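Local coordinates for SAM-dependent methyltransferase (Exiguobacterium sibiricum 255-15, PDB 3D2L), which probably transfers a methyl group from S-adenosylmethionine to an acceptor substrate, at residues A[140-152]-A[163-176]. Residues are numbered along the deposited sequence; the frame is centred on the assembly and turned at random.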
# COMPACT_ATOMS: atom_id res chain seq x y z
N PRO A 140 4.52 -14.09 6.28
CA PRO A 140 5.28 -14.37 7.51
C PRO A 140 6.78 -14.65 7.23
O PRO A 140 7.64 -14.19 7.97
CB PRO A 140 4.59 -15.62 8.04
CG PRO A 140 3.22 -15.50 7.58
CD PRO A 140 3.32 -14.93 6.19
N TYR A 141 7.08 -15.36 6.14
CA TYR A 141 8.46 -15.67 5.75
C TYR A 141 9.32 -14.43 5.54
O TYR A 141 10.47 -14.39 5.96
CB TYR A 141 8.45 -16.54 4.48
CG TYR A 141 9.82 -16.94 3.97
CD1 TYR A 141 10.51 -18.00 4.55
CD2 TYR A 141 10.40 -16.27 2.91
CE1 TYR A 141 11.75 -18.36 4.08
CE2 TYR A 141 11.65 -16.63 2.44
CZ TYR A 141 12.31 -17.67 3.03
OH TYR A 141 13.54 -18.04 2.56
N LYS A 142 8.76 -13.41 4.88
CA LYS A 142 9.47 -12.14 4.65
C LYS A 142 9.84 -11.49 5.97
O LYS A 142 10.96 -11.02 6.16
CB LYS A 142 8.63 -11.17 3.84
CG LYS A 142 9.35 -9.86 3.54
CD LYS A 142 8.68 -9.15 2.43
CE LYS A 142 9.40 -7.89 2.00
NZ LYS A 142 8.72 -7.32 0.76
N MSE A 143 8.88 -11.48 6.89
CA MSE A 143 9.11 -10.91 8.21
C MSE A 143 10.27 -11.63 8.90
O MSE A 143 11.10 -10.99 9.54
CB MSE A 143 7.86 -11.04 9.09
CG MSE A 143 6.57 -10.47 8.50
SE MSE A 143 6.68 -8.60 7.97
CE MSE A 143 7.42 -7.93 9.63
N GLU A 144 10.31 -12.95 8.75
CA GLU A 144 11.33 -13.74 9.42
C GLU A 144 12.69 -13.75 8.71
O GLU A 144 13.67 -14.23 9.27
CB GLU A 144 10.81 -15.17 9.65
CG GLU A 144 9.44 -15.28 10.37
CD GLU A 144 9.43 -14.81 11.83
OE1 GLU A 144 9.88 -13.68 12.13
OE2 GLU A 144 8.92 -15.57 12.68
N THR A 145 12.76 -13.20 7.49
CA THR A 145 14.02 -13.14 6.73
C THR A 145 14.52 -11.71 6.43
O THR A 145 15.43 -11.22 7.10
CB THR A 145 13.94 -13.97 5.40
OG1 THR A 145 12.92 -13.44 4.55
CG2 THR A 145 13.67 -15.48 5.67
N LEU A 146 13.89 -11.04 5.46
CA LEU A 146 14.30 -9.70 4.99
C LEU A 146 14.14 -8.58 6.01
O LEU A 146 14.82 -7.55 5.91
CB LEU A 146 13.55 -9.32 3.69
CG LEU A 146 13.81 -10.25 2.49
CD1 LEU A 146 12.90 -9.90 1.33
CD2 LEU A 146 15.28 -10.20 2.07
N PHE A 147 13.26 -8.78 7.00
CA PHE A 147 13.06 -7.79 8.04
C PHE A 147 13.56 -8.27 9.38
O PHE A 147 13.22 -7.69 10.40
CB PHE A 147 11.58 -7.42 8.17
CG PHE A 147 11.00 -6.73 6.93
CD1 PHE A 147 11.76 -5.88 6.14
CD2 PHE A 147 9.65 -6.88 6.64
CE1 PHE A 147 11.20 -5.25 5.02
CE2 PHE A 147 9.10 -6.23 5.56
CZ PHE A 147 9.86 -5.42 4.76
N ASN A 148 14.40 -9.30 9.37
CA ASN A 148 14.95 -9.91 10.59
C ASN A 148 16.37 -9.41 10.91
O ASN A 148 17.34 -10.16 10.80
CB ASN A 148 14.93 -11.42 10.44
CG ASN A 148 15.09 -12.15 11.77
OD1 ASN A 148 15.31 -11.54 12.82
ND2 ASN A 148 14.96 -13.47 11.72
N GLY A 149 16.47 -8.15 11.33
CA GLY A 149 17.75 -7.53 11.66
C GLY A 149 18.62 -7.20 10.45
O GLY A 149 19.81 -7.51 10.45
N LYS A 150 18.02 -6.63 9.42
CA LYS A 150 18.72 -6.26 8.19
C LYS A 150 18.92 -4.74 8.05
O LYS A 150 18.14 -3.93 8.56
CB LYS A 150 17.97 -6.76 6.98
CG LYS A 150 17.80 -8.29 6.92
CD LYS A 150 19.16 -9.00 6.85
CE LYS A 150 19.05 -10.52 6.72
NZ LYS A 150 18.36 -11.13 7.87
N THR A 151 19.97 -4.37 7.32
CA THR A 151 20.26 -2.98 7.04
C THR A 151 20.21 -2.72 5.55
O THR A 151 20.84 -3.43 4.77
CB THR A 151 21.64 -2.59 7.58
OG1 THR A 151 21.67 -2.84 8.98
CG2 THR A 151 21.91 -1.11 7.32
N TYR A 152 19.49 -1.67 5.17
CA TYR A 152 19.38 -1.23 3.79
C TYR A 152 19.78 0.22 3.68
O TYR A 152 19.47 1.02 4.55
CB TYR A 152 17.95 -1.42 3.28
CG TYR A 152 17.48 -2.85 3.44
CD1 TYR A 152 18.02 -3.86 2.66
CD2 TYR A 152 16.53 -3.19 4.40
CE1 TYR A 152 17.62 -5.19 2.81
CE2 TYR A 152 16.09 -4.51 4.54
CZ TYR A 152 16.65 -5.51 3.75
OH TYR A 152 16.25 -6.83 3.90
N TRP A 163 18.22 2.40 6.51
CA TRP A 163 17.02 1.72 6.97
C TRP A 163 17.36 0.42 7.69
O TRP A 163 17.98 -0.46 7.12
CB TRP A 163 16.16 1.47 5.75
CG TRP A 163 15.00 0.53 5.89
CD1 TRP A 163 14.44 0.06 7.03
CD2 TRP A 163 14.16 0.09 4.82
NE1 TRP A 163 13.36 -0.74 6.74
CE2 TRP A 163 13.14 -0.72 5.39
CE3 TRP A 163 14.18 0.27 3.44
CZ2 TRP A 163 12.17 -1.36 4.63
CZ3 TRP A 163 13.20 -0.35 2.67
CH2 TRP A 163 12.20 -1.16 3.28
N PHE A 164 17.00 0.36 8.96
CA PHE A 164 17.16 -0.84 9.77
C PHE A 164 15.78 -1.48 9.91
O PHE A 164 14.82 -0.81 10.28
CB PHE A 164 17.67 -0.55 11.17
CG PHE A 164 19.00 0.18 11.20
CD1 PHE A 164 20.10 -0.34 10.52
CD2 PHE A 164 19.16 1.34 11.94
CE1 PHE A 164 21.33 0.33 10.55
CE2 PHE A 164 20.38 1.99 11.97
CZ PHE A 164 21.46 1.49 11.27
N ALA A 165 15.72 -2.78 9.66
CA ALA A 165 14.47 -3.52 9.72
C ALA A 165 14.70 -4.60 10.75
O ALA A 165 15.57 -5.46 10.57
CB ALA A 165 14.14 -4.09 8.37
N ASP A 166 13.97 -4.52 11.86
CA ASP A 166 14.10 -5.46 12.97
C ASP A 166 12.75 -5.98 13.47
O ASP A 166 11.78 -5.25 13.41
CB ASP A 166 14.78 -4.78 14.15
CG ASP A 166 16.23 -4.48 13.88
OD1 ASP A 166 17.05 -5.38 14.12
OD2 ASP A 166 16.54 -3.34 13.49
N PRO A 167 12.69 -7.20 14.04
CA PRO A 167 11.39 -7.67 14.54
C PRO A 167 10.81 -6.75 15.62
O PRO A 167 11.54 -6.18 16.42
CB PRO A 167 11.70 -9.06 15.13
CG PRO A 167 12.99 -9.45 14.57
CD PRO A 167 13.76 -8.19 14.27
N GLY A 168 9.50 -6.60 15.64
CA GLY A 168 8.83 -5.79 16.64
C GLY A 168 8.49 -6.69 17.81
O GLY A 168 8.98 -7.82 17.86
N GLU A 169 7.63 -6.21 18.70
CA GLU A 169 7.24 -6.96 19.90
C GLU A 169 6.21 -8.03 19.61
O GLU A 169 6.26 -9.13 20.16
CB GLU A 169 6.69 -6.03 20.98
CG GLU A 169 7.65 -4.92 21.40
CD GLU A 169 8.98 -5.45 21.91
OE1 GLU A 169 8.98 -6.47 22.64
OE2 GLU A 169 10.02 -4.84 21.58
N GLU A 170 5.23 -7.71 18.78
CA GLU A 170 4.21 -8.69 18.40
C GLU A 170 4.74 -9.67 17.36
O GLU A 170 5.65 -9.34 16.58
CB GLU A 170 2.98 -7.98 17.82
CG GLU A 170 2.18 -7.18 18.83
CD GLU A 170 1.40 -8.06 19.81
OE1 GLU A 170 0.98 -9.17 19.43
OE2 GLU A 170 1.20 -7.62 20.96
N PRO A 171 4.14 -10.87 17.29
CA PRO A 171 4.56 -11.82 16.27
C PRO A 171 4.35 -11.27 14.87
O PRO A 171 3.37 -10.58 14.62
CB PRO A 171 3.65 -13.03 16.48
CG PRO A 171 2.50 -12.51 17.29
CD PRO A 171 3.06 -11.42 18.13
N LEU A 172 5.28 -11.58 13.97
CA LEU A 172 5.20 -11.15 12.57
C LEU A 172 5.09 -9.63 12.41
O LEU A 172 4.38 -9.12 11.52
CB LEU A 172 4.03 -11.86 11.88
CG LEU A 172 4.00 -13.39 11.94
CD1 LEU A 172 2.78 -13.90 11.15
CD2 LEU A 172 5.31 -13.98 11.41
N SER A 173 5.82 -8.91 13.26
CA SER A 173 5.87 -7.44 13.22
C SER A 173 7.31 -7.00 12.94
O SER A 173 8.27 -7.74 13.16
CB SER A 173 5.36 -6.83 14.53
OG SER A 173 6.31 -6.95 15.56
N VAL A 174 7.43 -5.79 12.41
CA VAL A 174 8.73 -5.21 12.08
C VAL A 174 8.67 -3.74 12.46
O VAL A 174 7.60 -3.12 12.38
CB VAL A 174 9.07 -5.34 10.55
CG1 VAL A 174 7.99 -4.74 9.72
CG2 VAL A 174 10.36 -4.64 10.16
N VAL A 175 9.81 -3.24 12.95
CA VAL A 175 10.02 -1.83 13.25
C VAL A 175 11.04 -1.37 12.21
O VAL A 175 12.14 -1.92 12.13
CB VAL A 175 10.61 -1.59 14.68
CG1 VAL A 175 10.85 -0.12 14.93
CG2 VAL A 175 9.70 -2.16 15.74
N HIS A 176 10.66 -0.43 11.35
CA HIS A 176 11.56 0.13 10.35
C HIS A 176 12.09 1.45 10.87
O HIS A 176 11.32 2.41 10.99
CB HIS A 176 10.82 0.44 9.04
CG HIS A 176 10.15 -0.75 8.44
ND1 HIS A 176 10.84 -1.87 8.03
CD2 HIS A 176 8.84 -0.99 8.16
CE1 HIS A 176 9.99 -2.75 7.54
NE2 HIS A 176 8.77 -2.23 7.58
O HOH W 1 7.29 -13.77 14.75
O HOH W 2 8.67 -10.55 13.00
O HOH W 3 18.96 -3.91 11.76
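With CG set opposite the carbonyl carbon in both residues, Phe147 (chi1 -64°) and His176 (chi1 -58°) swing their rings together on the Trp163 and Ala165 face of a four-stranded antiparallel sheet, which accompanies the Rossmann-like methyltransferase core; His176 belongs to its third strand. The result is a T-shaped stack: His176 presents its edge, and CE1 lies over the centre of the Phe147 ring, 3.8 Å from Phe147 CE1. His176 NE2 is hydrogen-bonded to Gln198 OE1, which probably helps hold the imidazole's rotation. Around the same phenyl ring, the Ala165 methyl lies 3.7 Å from Phe147 CD1 and Val174 CG2 packs on Phe147 CB, while His138 adds a further edge-to-face partner.

The case illustrates how a short helix and turn can be laid against a sheet with a buried aromatic as one main contact. At the start of helix 140-144, both methyls of Leu172 lie against the Pro140 ring, CD2 3.8 Å from Pro140 CB. Strands 150-152 and 163-167 pair in antiparallel fashion, Lys150 with Ala165 and Tyr152 with Trp163 forming hydrogen-bonded pairs, and Gly149 and Lys150 together facing Ala165 in a G1 bulge. On the other face of the hairpin, Thr151 and Phe164 lie side by side, Thr151 OG1 meeting the ring edge 3.3 Å from Phe164 CD1. Tyr152 turns a ring edge onto the indole face of Trp163, planes at 62°, and ties the strand back to the turn of residues 145-148: its OH donates to Leu146 O on an in-plane lone pair, at 2.6 Å.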